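Long-range contacts in ParM protein (Staphylococcus aureus, PDB 3JS6), which is an actin-like plasmid segregation protein that forms filaments and probably uses them to move plasmid DNA copies apart: residues E23-P28 against L64-D69; F15-I20 against S322-V327; P28-R33 against D69-T74; V4-L9 against N113-T118. All blocks are in the same frame, centred on the assembly; numbering follows the deposited sequence.

Contact 1. Residues E23-P28 against L64-D69; sequences EKFVIP and LLFGND
In the actin-like N-terminal domain, where strand 23-33 runs past the short strand 64-66 of the same sheet, Ile27 and Phe66 meet on the side facing helix 90-104. The strand axes stay 10.0 Å apart and cross at 114°, too far and too steep for a backbone ladder over these residues, so side chains bridge the gap. Ile27 sends CG2 and CD1 to the Phe66 ring and Gly67, and CG1 to the Asn68 amide. CG2 lies 3.7 Å from Phe66 CE1 and 4.2 Å from the centroid of that ring, 29° off its normal: an off-centre CH-pi contact. CD1 reaches the ring at CE2. Phe66 holds CG anti to its backbone N, and Phe25 CE1 arrives at the ring edge, near its plane, 4.4 Å from Phe66 CE2. Leu95 of helix 90-104 also touches Phe66, so the ring belongs to the layer between this sheet and that helix. Gly67 follows directly, its carbonyl C 3.5 Å from Ile27 CG2. The polar contacts centre on Asn68, whose amide is held chiefly by Asp50 OD2. Its ND2 also donates a weak bond to Val26 O (3.5 Å, N-H...O angle 139°), and a water accepts from Val26 N and, weakly, from ND2. Asn68 OD1 lies beside Val26 O without bonding to it and touches Pro28 CD at 3.4 Å.

Contact 2. Residues F15-I20 against S322-V327; sequences FVKGKI and SQFSNV
Lys17 and Lys19 of strand 15-20 turn their aliphatic parts to Phe324 and Val327, at the start of the C-terminal helix 325-342, and the apolar contacts come first. Val327 spreads its two methyls between the lysines. CG2 lies 3.8 Å from Lys17 CB, while CG1 turns to Lys19, where it is 4.0 Å from CD and nearer still to CB, at a distance too short to be trusted. Phe324 presents its CE2 corner to Lys17 CG at 4.0 Å, an approach that is oblique to the ring; the same ring takes part in a cation-pi pair with Lys24 of the next strand.

Contacts between polar and apolar atoms form the second group. Lys17 CG is 3.5 Å from Gln323 O, and Val327 CG2 is 3.7 Å from Lys17 O; both are van der Waals contacts of carbon with carbonyl oxygen.

The charged ends form the third group, and they find partners outside this pair of segments or within one of them. The Lys17 chain bends at chi2 (72°) and again at chi3 (60°), folding back along its own strand, and NZ bonds to Phe15 O at 3.1 Å from well above the carbonyl plane (59° out). Lys19 NZ makes a salt bridge with Glu331, one turn further along helix 325-342, and a hydrogen bond to Asn21 O.

The chemistry thus separates each lysine into two parts: the methylenes pack in the buried join between the N-terminal sheet and the C-terminal helix, while the ammonium of Lys17 turns back to its own strand and that of Lys19 adds an ionic link across the same interface.

Contact 3. Residues P28-R33 against D69-T74; sequences PSRIGR and DLDKTT
Arg30 sets out with CG anti to its carbonyl carbon, and a bend at chi3 (62°) sets NE, whose guanidinium meets the carboxylate of Asp71, a residue that also holds CG anti to its carbonyl carbon. The salt bridge joins strand 23-33, within the actin-like N-terminal domain, to the short, weakly bonded helical turn 70-73 that follows strand 64-66. Its strong arm runs from Arg30 NH2 to Asp71 OD1 at 3.0 Å with an N-H...O angle of 171°. OD1 lies in the guanidinium plane, but the donor meets it on the syn side, out of the carboxylate plane. The second arm, Arg30 NE to Asp71 OD2, is weak at 3.3 Å, consistent with the two planes being 66° apart. The principal partner of Arg30 is Asp79, met by NH1, so the guanidinium is shared between two carboxylates. Beside the salt bridge Leu70 packs on the strand, its CD2 being 3.9 Å from Arg30 CB and 3.8 Å from Ile31 C. Gly32 permits this approach: a CB there would point toward the turn and sit tightly against both Leu70 CD1 and Thr74 CG2. Instead, Leu70 CD1 settles 4.0 Å from Gly32 N.

Contact 4. Residues V4-L9 against N113-T118; sequences VYVMAL and NVVIAT
Leu9 O receives the shortest polar bond of the contact, from Thr118 OG1 at 2.8 Å, with the hydroxyl standing 52° above the carbonyl plane. Thr118 places OG1 anti to its backbone N, which directs the hydroxyl at the neighbouring strand. Before it runs a regular parallel ladder: Tyr5 N to Asn113 O, Val115 N to Tyr5 O, Met7 N to Val115 O (3.0 Å), Ala117 N to Met7 O (2.9 Å) and Leu9 N to Ala117 O. The bond from Met7 N is almost straight, with an N-H...O angle of 176°. Tyr5 and Met7 thus use both N-H and C=O toward strand 111-120. The axes approach to 4.5 Å at 31°, a parallel pair in the sheet of the actin-like N-terminal domain.

Side chains alternate between the faces. On the face of Val4, Val6 and Ala8, the CG2 methyls of Val6 and Val115 touch at 3.5 Å, and Val4 CG1 meets Val115 CG1 at 4.2 Å. On the other face the extended selenomethionine Met7 passes Val114, its CE 4.1 Å from Val114 CG1.

Each face has a helix against it. Helix 325-342 packs on Val4, Val6, Ala8 and Ala117, helix 90-104 on Met7, Leu9 and Ile116; within the sheet, strand 15-20 flanks strand 4-11 and strand 148-161 flanks strand 111-120.

How the contacts relate
All four contacts involve the large N-terminal sheet. Contacts 2 and 4 are buried and contacts 1 and 3 partly so, contact 3 lying farthest out, about 18 Å from the chain centre to its own. Contact 4 is a true strand pair, built on backbone bonds and valines, whereas the other three rest on side chains. Strands 4-11 and 15-20 are neighbours, joined by Lys19 N to Ala8 O (2.9 Å), and helix 325-342 packs on both contacts 2 and 4. Contacts 1 and 3 share strand 23-33 and are linked by Gly32 N to Leu65 O. Buried contact 2 uses lysine methylenes; of the less buried pair, contact 1 adds a weak amide bond to aromatic packing and contact 3 a salt bridge.

Contact 1. Residues E23-P28 against L64-D69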
loop_
_atom_site.group_PDB
_atom_site.type_symbol
_atom_site.label_atom_id
_atom_site.label_comp_id
_atom_site.label_asym_id
_atom_site.label_seq_id
_atom_site.Cartn_x
_atom_site.Cartn_y
_atom_site.Cartn_z
ATOM N N GLU A 23 -10.778 -4.109 -10.966
ATOM C CA GLU A 23 -9.710 -3.276 -11.514
ATOM C C GLU A 23 -8.718 -2.858 -10.428
ATOM O O GLU A 23 -9.112 -2.547 -9.302
ATOM C CB GLU A 23 -10.343 -2.029 -12.142
ATOM C CG GLU A 23 -10.507 -2.016 -13.659
ATOM C CD GLU A 23 -10.830 -3.363 -14.291
ATOM O OE1 GLU A 23 -11.967 -3.877 -14.135
ATOM O OE2 GLU A 23 -9.925 -3.905 -14.963
ATOM N N LYS A 24 -7.429 -2.845 -10.745
ATOM C CA LYS A 24 -6.479 -2.417 -9.729
ATOM C C LYS A 24 -5.267 -1.761 -10.346
ATOM O O LYS A 24 -5.063 -1.879 -11.535
ATOM C CB LYS A 24 -6.083 -3.599 -8.822
ATOM C CG LYS A 24 -5.506 -4.803 -9.529
ATOM C CD LYS A 24 -5.301 -5.944 -8.527
ATOM C CE LYS A 24 -4.528 -7.103 -9.132
ATOM N NZ LYS A 24 -4.160 -8.130 -8.106
ATOM N N PHE A 25 -4.505 -1.015 -9.544
ATOM C CA PHE A 25 -3.291 -0.370 -10.035
ATOM C C PHE A 25 -2.259 -0.230 -8.937
ATOM O O PHE A 25 -2.601 -0.237 -7.758
ATOM C CB PHE A 25 -3.601 1.023 -10.647
ATOM C CG PHE A 25 -3.909 2.103 -9.629
ATOM C CD1 PHE A 25 -2.890 2.691 -8.870
ATOM C CD2 PHE A 25 -5.231 2.528 -9.428
ATOM C CE1 PHE A 25 -3.167 3.679 -7.928
ATOM C CE2 PHE A 25 -5.530 3.508 -8.494
ATOM C CZ PHE A 25 -4.493 4.093 -7.734
ATOM N N VAL A 26 -0.987 -0.139 -9.329
ATOM C CA VAL A 26 0.108 0.080 -8.392
ATOM C C VAL A 26 1.066 0.985 -9.192
ATOM O O VAL A 26 1.523 0.632 -10.256
ATOM C CB VAL A 26 0.768 -1.248 -7.907
ATOM C CG1 VAL A 26 1.168 -2.137 -9.092
ATOM C CG2 VAL A 26 1.971 -0.904 -6.986
ATOM N N ILE A 27 1.269 2.192 -8.679
ATOM C CA ILE A 27 2.041 3.243 -9.342
ATOM C C ILE A 27 2.897 3.939 -8.309
ATOM O O ILE A 27 2.462 4.115 -7.158
ATOM C CB ILE A 27 1.037 4.280 -9.953
ATOM C CG1 ILE A 27 0.152 3.566 -10.989
ATOM C CG2 ILE A 27 1.771 5.493 -10.561
ATOM C CD1 ILE A 27 -1.104 4.338 -11.403
ATOM N N PRO A 28 4.125 4.348 -8.694
ATOM C CA PRO A 28 5.021 5.041 -7.768
ATOM C C PRO A 28 4.362 6.304 -7.235
ATOM O O PRO A 28 3.641 6.984 -7.951
ATOM C CB PRO A 28 6.238 5.365 -8.637
ATOM C CG PRO A 28 6.282 4.210 -9.595
ATOM C CD PRO A 28 4.810 4.053 -9.971
ATOM N N LEU A 64 -2.574 17.743 -13.962
ATOM C CA LEU A 64 -1.709 16.840 -13.201
ATOM C C LEU A 64 -1.363 15.588 -14.026
ATOM O O LEU A 64 -2.165 15.147 -14.837
ATOM C CB LEU A 64 -2.410 16.441 -11.896
ATOM C CG LEU A 64 -2.664 17.543 -10.843
ATOM C CD1 LEU A 64 -3.552 16.993 -9.702
ATOM C CD2 LEU A 64 -1.337 18.003 -10.279
ATOM N N LEU A 65 -0.179 15.023 -13.796
ATOM C CA LEU A 65 0.279 13.823 -14.509
ATOM C C LEU A 65 0.560 12.730 -13.493
ATOM O O LEU A 65 1.326 12.932 -12.534
ATOM C CB LEU A 65 1.553 14.139 -15.305
ATOM C CG LEU A 65 1.276 15.083 -16.472
ATOM C CD1 LEU A 65 2.592 15.538 -17.106
ATOM C CD2 LEU A 65 0.380 14.332 -17.495
ATOM N N PHE A 66 -0.034 11.564 -13.714
ATOM C CA PHE A 66 0.110 10.446 -12.782
ATOM C C PHE A 66 0.034 9.120 -13.524
ATOM O O PHE A 66 -0.852 8.918 -14.358
ATOM C CB PHE A 66 -1.018 10.536 -11.744
ATOM C CG PHE A 66 -0.969 9.485 -10.670
ATOM C CD1 PHE A 66 0.148 9.341 -9.858
ATOM C CD2 PHE A 66 -2.062 8.648 -10.458
ATOM C CE1 PHE A 66 0.173 8.367 -8.842
ATOM C CE2 PHE A 66 -2.044 7.683 -9.451
ATOM C CZ PHE A 66 -0.917 7.547 -8.643
ATOM N N GLY A 67 0.959 8.218 -13.212
ATOM C CA GLY A 67 0.984 6.918 -13.868
ATOM C C GLY A 67 2.376 6.301 -13.880
ATOM O O GLY A 67 3.385 6.975 -13.620
ATOM N N ASN A 68 2.433 5.009 -14.178
ATOM C CA ASN A 68 3.701 4.285 -14.224
ATOM C C ASN A 68 4.713 4.865 -15.205
ATOM O O ASN A 68 5.921 4.785 -14.971
ATOM C CB ASN A 68 3.441 2.827 -14.586
ATOM C CG ASN A 68 2.874 2.055 -13.433
ATOM O OD1 ASN A 68 3.497 1.984 -12.384
ATOM N ND2 ASN A 68 1.689 1.473 -13.612
ATOM N N ASP A 69 4.234 5.446 -16.301
ATOM C CA ASP A 69 5.144 6.006 -17.306
ATOM C C ASP A 69 5.333 7.507 -17.181
ATOM O O ASP A 69 5.738 8.176 -18.148
ATOM C CB ASP A 69 4.643 5.697 -18.714
ATOM C CG ASP A 69 4.826 4.246 -19.091
ATOM O OD1 ASP A 69 5.761 3.622 -18.564
ATOM O OD2 ASP A 69 4.045 3.734 -19.921
HETATM O O HOH W 1 -0.700 -0.609 -12.454
#

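Contact 2. Residues F15-I20 against S322-V327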
loop_
_atom_site.group_PDB
_atom_site.type_symbol
_atom_site.label_atom_id
_atom_site.label_comp_id
_atom_site.label_asym_id
_atom_site.label_seq_id
_atom_site.Cartn_x
_atom_site.Cartn_y
_atom_site.Cartn_z
ATOM N N PHE A 15 4.824 3.584 -3.211
ATOM C CA PHE A 15 3.815 3.205 -4.204
ATOM C C PHE A 15 2.389 3.386 -3.693
ATOM O O PHE A 15 2.118 3.193 -2.511
ATOM C CB PHE A 15 3.967 1.735 -4.583
ATOM C CG PHE A 15 5.206 1.425 -5.355
ATOM C CD1 PHE A 15 5.217 1.534 -6.740
ATOM C CD2 PHE A 15 6.363 1.022 -4.701
ATOM C CE1 PHE A 15 6.366 1.244 -7.468
ATOM C CE2 PHE A 15 7.518 0.732 -5.417
ATOM C CZ PHE A 15 7.520 0.843 -6.806
ATOM N N VAL A 16 1.481 3.734 -4.599
ATOM C CA VAL A 16 0.070 3.876 -4.244
ATOM C C VAL A 16 -0.622 2.685 -4.893
ATOM O O VAL A 16 -0.415 2.427 -6.084
ATOM C CB VAL A 16 -0.537 5.171 -4.821
ATOM C CG1 VAL A 16 -2.041 5.178 -4.604
ATOM C CG2 VAL A 16 0.090 6.381 -4.151
ATOM N N LYS A 17 -1.413 1.947 -4.123
ATOM C CA LYS A 17 -2.137 0.795 -4.664
ATOM C C LYS A 17 -3.624 1.172 -4.626
ATOM O O LYS A 17 -4.075 1.794 -3.674
ATOM C CB LYS A 17 -1.928 -0.457 -3.792
ATOM C CG LYS A 17 -0.613 -1.230 -4.055
ATOM C CD LYS A 17 0.603 -0.505 -3.539
ATOM C CE LYS A 17 0.544 -0.272 -2.039
ATOM N NZ LYS A 17 1.853 0.283 -1.540
ATOM N N GLY A 18 -4.362 0.782 -5.657
ATOM C CA GLY A 18 -5.776 1.073 -5.717
ATOM C C GLY A 18 -6.583 -0.078 -6.292
ATOM O O GLY A 18 -6.103 -0.844 -7.123
ATOM N N LYS A 19 -7.829 -0.219 -5.850
ATOM C CA LYS A 19 -8.653 -1.291 -6.403
ATOM C C LYS A 19 -10.121 -0.882 -6.383
ATOM O O LYS A 19 -10.588 -0.284 -5.417
ATOM C CB LYS A 19 -8.446 -2.586 -5.600
ATOM C CG LYS A 19 -9.192 -3.812 -6.124
ATOM C CD LYS A 19 -8.832 -5.067 -5.331
ATOM C CE LYS A 19 -9.467 -6.316 -5.960
ATOM N NZ LYS A 19 -10.936 -6.385 -5.711
ATOM N N ILE A 20 -10.824 -1.163 -7.472
ATOM C CA ILE A 20 -12.252 -0.899 -7.547
ATOM C C ILE A 20 -12.799 -2.042 -8.387
ATOM O O ILE A 20 -12.302 -2.310 -9.473
ATOM C CB ILE A 20 -12.591 0.510 -8.163
ATOM C CG1 ILE A 20 -14.121 0.696 -8.177
ATOM C CG2 ILE A 20 -11.989 0.669 -9.548
ATOM C CD1 ILE A 20 -14.583 2.129 -8.398
ATOM N N SER A 322 1.322 -9.885 -2.559
ATOM C CA SER A 322 1.439 -9.194 -1.280
ATOM C C SER A 322 1.292 -7.671 -1.419
ATOM O O SER A 322 0.875 -7.000 -0.478
ATOM C CB SER A 322 2.790 -9.509 -0.621
ATOM O OG SER A 322 2.905 -10.877 -0.274
ATOM N N GLN A 323 1.627 -7.122 -2.578
ATOM C CA GLN A 323 1.509 -5.679 -2.762
ATOM C C GLN A 323 0.056 -5.219 -2.607
ATOM O O GLN A 323 -0.199 -4.111 -2.138
ATOM C CB GLN A 323 2.047 -5.265 -4.141
ATOM C CG GLN A 323 1.388 -6.013 -5.295
ATOM C CD GLN A 323 2.132 -5.884 -6.621
ATOM O OE1 GLN A 323 1.819 -6.593 -7.588
ATOM N NE2 GLN A 323 3.110 -4.979 -6.676
ATOM N N PHE A 324 -0.891 -6.066 -2.988
ATOM C CA PHE A 324 -2.304 -5.706 -2.868
ATOM C C PHE A 324 -3.041 -6.189 -1.591
ATOM O O PHE A 324 -4.258 -5.972 -1.437
ATOM C CB PHE A 324 -3.032 -6.174 -4.125
ATOM C CG PHE A 324 -2.619 -5.417 -5.374
ATOM C CD1 PHE A 324 -1.764 -5.995 -6.314
ATOM C CD2 PHE A 324 -3.057 -4.116 -5.576
ATOM C CE1 PHE A 324 -1.346 -5.273 -7.453
ATOM C CE2 PHE A 324 -2.647 -3.379 -6.710
ATOM C CZ PHE A 324 -1.789 -3.963 -7.647
ATOM N N SER A 325 -2.314 -6.830 -0.682
ATOM C CA SER A 325 -2.913 -7.337 0.559
ATOM C C SER A 325 -3.671 -6.286 1.354
ATOM O O SER A 325 -4.800 -6.536 1.779
ATOM C CB SER A 325 -1.852 -7.961 1.480
ATOM O OG SER A 325 -1.667 -9.334 1.192
ATOM N N ASN A 326 -3.049 -5.130 1.585
ATOM C CA ASN A 326 -3.714 -4.062 2.340
ATOM C C ASN A 326 -5.020 -3.658 1.652
ATOM O O ASN A 326 -6.078 -3.612 2.284
ATOM C CB ASN A 326 -2.812 -2.821 2.452
ATOM C CG ASN A 326 -1.768 -2.935 3.580
ATOM O OD1 ASN A 326 -0.762 -2.222 3.587
ATOM N ND2 ASN A 326 -2.017 -3.811 4.528
ATOM N N VAL A 327 -4.945 -3.373 0.350
ATOM C CA VAL A 327 -6.131 -2.965 -0.384
ATOM C C VAL A 327 -7.245 -4.017 -0.364
ATOM O O VAL A 327 -8.414 -3.664 -0.246
ATOM C CB VAL A 327 -5.746 -2.590 -1.830
ATOM C CG1 VAL A 327 -6.951 -2.615 -2.722
ATOM C CG2 VAL A 327 -5.141 -1.195 -1.834
#

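Contact 3. Residues P28-R33 against D69-T74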
loop_
_atom_site.group_PDB
_atom_site.type_symbol
_atom_site.label_atom_id
_atom_site.label_comp_id
_atom_site.label_asym_id
_atom_site.label_seq_id
_atom_site.Cartn_x
_atom_site.Cartn_y
_atom_site.Cartn_z
ATOM N N PRO A 28 4.125 4.348 -8.694
ATOM C CA PRO A 28 5.021 5.041 -7.768
ATOM C C PRO A 28 4.362 6.304 -7.235
ATOM O O PRO A 28 3.641 6.984 -7.951
ATOM C CB PRO A 28 6.238 5.365 -8.637
ATOM C CG PRO A 28 6.282 4.210 -9.595
ATOM C CD PRO A 28 4.810 4.053 -9.971
ATOM N N SER A 29 4.617 6.613 -5.969
ATOM C CA SER A 29 4.041 7.792 -5.341
ATOM C C SER A 29 4.788 9.045 -5.823
ATOM O O SER A 29 5.537 9.655 -5.076
ATOM C CB SER A 29 4.139 7.631 -3.817
ATOM O OG SER A 29 3.686 8.784 -3.143
ATOM N N ARG A 30 4.578 9.393 -7.091
ATOM C CA ARG A 30 5.219 10.533 -7.752
ATOM C C ARG A 30 4.142 11.203 -8.569
ATOM O O ARG A 30 3.228 10.551 -9.041
ATOM C CB ARG A 30 6.310 10.071 -8.746
ATOM C CG ARG A 30 7.567 9.486 -8.129
ATOM C CD ARG A 30 8.473 8.856 -9.201
ATOM N NE ARG A 30 8.962 9.817 -10.196
ATOM C CZ ARG A 30 9.800 10.813 -9.926
ATOM N NH1 ARG A 30 10.239 10.996 -8.684
ATOM N NH2 ARG A 30 10.229 11.603 -10.900
ATOM N N ILE A 31 4.253 12.504 -8.756
ATOM C CA ILE A 31 3.263 13.218 -9.539
ATOM C C ILE A 31 3.958 14.285 -10.386
ATOM O O ILE A 31 5.030 14.768 -10.027
ATOM C CB ILE A 31 2.208 13.850 -8.602
ATOM C CG1 ILE A 31 0.987 14.285 -9.397
ATOM C CG2 ILE A 31 2.810 15.025 -7.836
ATOM C CD1 ILE A 31 -0.215 14.572 -8.515
ATOM N N GLY A 32 3.362 14.622 -11.520
ATOM C CA GLY A 32 3.928 15.642 -12.385
ATOM C C GLY A 32 2.861 16.627 -12.836
ATOM O O GLY A 32 1.718 16.633 -12.342
ATOM N N ARG A 33 3.217 17.457 -13.804
ATOM C CA ARG A 33 2.292 18.449 -14.314
ATOM C C ARG A 33 2.679 18.716 -15.738
ATOM O O ARG A 33 3.871 18.802 -16.046
ATOM C CB ARG A 33 2.407 19.745 -13.501
ATOM C CG ARG A 33 1.701 20.902 -14.153
ATOM C CD ARG A 33 1.577 22.098 -13.221
ATOM N NE ARG A 33 1.172 23.289 -13.963
ATOM C CZ ARG A 33 0.766 24.417 -13.398
ATOM N NH1 ARG A 33 0.703 24.511 -12.076
ATOM N NH2 ARG A 33 0.433 25.449 -14.155
ATOM N N ASP A 69 4.234 5.446 -16.301
ATOM C CA ASP A 69 5.144 6.006 -17.306
ATOM C C ASP A 69 5.333 7.507 -17.181
ATOM O O ASP A 69 5.738 8.176 -18.148
ATOM C CB ASP A 69 4.643 5.697 -18.714
ATOM C CG ASP A 69 4.826 4.246 -19.091
ATOM O OD1 ASP A 69 5.761 3.622 -18.564
ATOM O OD2 ASP A 69 4.045 3.734 -19.921
ATOM N N LEU A 70 5.060 8.032 -15.991
ATOM C CA LEU A 70 5.188 9.456 -15.731
ATOM C C LEU A 70 6.444 10.101 -16.326
ATOM O O LEU A 70 6.361 11.080 -17.075
ATOM C CB LEU A 70 5.195 9.723 -14.218
ATOM C CG LEU A 70 5.376 11.205 -13.848
ATOM C CD1 LEU A 70 4.225 12.037 -14.455
ATOM C CD2 LEU A 70 5.405 11.371 -12.327
ATOM N N ASP A 71 7.605 9.552 -15.967
ATOM C CA ASP A 71 8.881 10.116 -16.392
ATOM C C ASP A 71 9.191 9.965 -17.877
ATOM O O ASP A 71 10.152 10.560 -18.382
ATOM C CB ASP A 71 10.006 9.546 -15.510
ATOM C CG ASP A 71 9.755 9.796 -14.018
ATOM O OD1 ASP A 71 9.199 10.866 -13.648
ATOM O OD2 ASP A 71 10.114 8.921 -13.206
ATOM N N LYS A 72 8.374 9.176 -18.574
ATOM C CA LYS A 72 8.532 9.008 -20.019
ATOM C C LYS A 72 7.758 10.102 -20.752
ATOM O O LYS A 72 7.926 10.306 -21.969
ATOM C CB LYS A 72 8.029 7.627 -20.465
ATOM C CG LYS A 72 8.919 6.497 -19.971
ATOM C CD LYS A 72 8.526 5.122 -20.495
ATOM C CE LYS A 72 9.415 4.065 -19.841
ATOM N NZ LYS A 72 9.138 2.682 -20.319
ATOM N N THR A 73 6.927 10.844 -20.024
ATOM C CA THR A 73 6.158 11.891 -20.690
ATOM C C THR A 73 6.449 13.299 -20.203
ATOM O O THR A 73 6.039 14.284 -20.826
ATOM C CB THR A 73 4.620 11.612 -20.597
ATOM O OG1 THR A 73 3.951 12.305 -21.652
ATOM C CG2 THR A 73 4.050 12.094 -19.274
ATOM N N THR A 74 7.177 13.418 -19.104
ATOM C CA THR A 74 7.463 14.734 -18.578
ATOM C C THR A 74 8.749 14.710 -17.773
ATOM O O THR A 74 9.273 13.648 -17.436
ATOM C CB THR A 74 6.287 15.209 -17.672
ATOM O OG1 THR A 74 6.525 16.546 -17.206
ATOM C CG2 THR A 74 6.155 14.280 -16.461
#

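Contact 4. Residues V4-L9 against N113-T118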
loop_
_atom_site.group_PDB
_atom_site.type_symbol
_atom_site.label_atom_id
_atom_site.label_comp_id
_atom_site.label_asym_id
_atom_site.label_seq_id
_atom_site.Cartn_x
_atom_site.Cartn_y
_atom_site.Cartn_z
ATOM N N VAL A 4 -23.714 2.362 -5.530
ATOM C CA VAL A 4 -22.465 2.667 -4.825
ATOM C C VAL A 4 -21.326 1.658 -5.026
ATOM O O VAL A 4 -21.517 0.452 -4.934
ATOM C CB VAL A 4 -22.746 2.822 -3.330
ATOM C CG1 VAL A 4 -21.494 3.233 -2.597
ATOM C CG2 VAL A 4 -23.875 3.849 -3.108
ATOM N N TYR A 5 -20.137 2.176 -5.299
ATOM C CA TYR A 5 -18.946 1.352 -5.521
ATOM C C TYR A 5 -17.974 1.464 -4.359
ATOM O O TYR A 5 -18.015 2.432 -3.613
ATOM C CB TYR A 5 -18.230 1.803 -6.782
ATOM C CG TYR A 5 -19.030 1.612 -8.027
ATOM C CD1 TYR A 5 -19.675 2.692 -8.641
ATOM C CD2 TYR A 5 -19.161 0.352 -8.597
ATOM C CE1 TYR A 5 -20.426 2.508 -9.793
ATOM C CE2 TYR A 5 -19.911 0.162 -9.743
ATOM C CZ TYR A 5 -20.539 1.240 -10.337
ATOM O OH TYR A 5 -21.305 1.042 -11.472
ATOM N N VAL A 6 -17.080 0.488 -4.214
ATOM C CA VAL A 6 -16.128 0.542 -3.126
ATOM C C VAL A 6 -14.720 0.797 -3.663
ATOM O O VAL A 6 -14.234 0.049 -4.500
ATOM C CB VAL A 6 -16.146 -0.778 -2.312
ATOM C CG1 VAL A 6 -14.978 -0.820 -1.328
ATOM C CG2 VAL A 6 -17.472 -0.880 -1.527
HETATM N N MSE A 7 -14.098 1.879 -3.212
HETATM C CA MSE A 7 -12.727 2.206 -3.614
HETATM C C MSE A 7 -11.823 1.852 -2.446
HETATM O O MSE A 7 -12.061 2.316 -1.327
HETATM C CB MSE A 7 -12.533 3.691 -3.881
HETATM C CG MSE A 7 -13.144 4.252 -5.166
HETATM SE SE MSE A 7 -12.642 6.171 -5.326
HETATM C CE MSE A 7 -13.265 6.517 -7.098
ATOM N N ALA A 8 -10.787 1.047 -2.707
ATOM C CA ALA A 8 -9.836 0.673 -1.679
ATOM C C ALA A 8 -8.520 1.294 -2.139
ATOM O O ALA A 8 -8.110 1.112 -3.281
ATOM C CB ALA A 8 -9.705 -0.818 -1.581
ATOM N N LEU A 9 -7.885 2.037 -1.241
ATOM C CA LEU A 9 -6.644 2.752 -1.555
ATOM C C LEU A 9 -5.607 2.540 -0.483
ATOM O O LEU A 9 -5.938 2.459 0.693
ATOM C CB LEU A 9 -6.920 4.246 -1.669
ATOM C CG LEU A 9 -7.615 4.697 -2.956
ATOM C CD1 LEU A 9 -8.134 6.150 -2.815
ATOM C CD2 LEU A 9 -6.599 4.586 -4.122
ATOM N N ASN A 113 -20.714 7.250 -7.345
ATOM C CA ASN A 113 -20.897 7.326 -5.903
ATOM C C ASN A 113 -20.049 6.217 -5.281
ATOM O O ASN A 113 -20.076 5.072 -5.735
ATOM C CB ASN A 113 -22.371 7.119 -5.548
ATOM C CG ASN A 113 -23.276 8.135 -6.222
ATOM O OD1 ASN A 113 -24.182 7.775 -6.964
ATOM N ND2 ASN A 113 -23.026 9.411 -5.967
ATOM N N VAL A 114 -19.309 6.553 -4.243
ATOM C CA VAL A 114 -18.454 5.566 -3.618
ATOM C C VAL A 114 -18.316 5.728 -2.135
ATOM O O VAL A 114 -18.731 6.740 -1.541
ATOM C CB VAL A 114 -17.003 5.679 -4.161
ATOM C CG1 VAL A 114 -16.994 5.637 -5.688
ATOM C CG2 VAL A 114 -16.377 7.012 -3.667
ATOM N N VAL A 115 -17.727 4.695 -1.547
ATOM C CA VAL A 115 -17.311 4.723 -0.159
ATOM C C VAL A 115 -15.798 4.458 -0.352
ATOM O O VAL A 115 -15.406 3.758 -1.295
ATOM C CB VAL A 115 -17.904 3.614 0.670
ATOM C CG1 VAL A 115 -19.390 3.921 0.944
ATOM C CG2 VAL A 115 -17.731 2.283 -0.049
ATOM N N ILE A 116 -14.964 5.032 0.507
ATOM C CA ILE A 116 -13.515 4.850 0.422
ATOM C C ILE A 116 -12.967 4.155 1.669
ATOM O O ILE A 116 -13.203 4.598 2.801
ATOM C CB ILE A 116 -12.784 6.220 0.272
ATOM C CG1 ILE A 116 -13.233 6.917 -1.011
ATOM C CG2 ILE A 116 -11.268 6.015 0.303
ATOM C CD1 ILE A 116 -12.604 8.324 -1.186
ATOM N N ALA A 117 -12.267 3.049 1.453
ATOM C CA ALA A 117 -11.634 2.302 2.528
ATOM C C ALA A 117 -10.120 2.470 2.356
ATOM O O ALA A 117 -9.584 2.205 1.292
ATOM C CB ALA A 117 -11.998 0.834 2.432
ATOM N N THR A 118 -9.440 2.933 3.395
ATOM C CA THR A 118 -8.008 3.090 3.301
ATOM C C THR A 118 -7.378 2.858 4.675
ATOM O O THR A 118 -8.068 2.498 5.638
ATOM C CB THR A 118 -7.640 4.477 2.783
ATOM O OG1 THR A 118 -6.230 4.513 2.511
ATOM C CG2 THR A 118 -8.023 5.568 3.821
#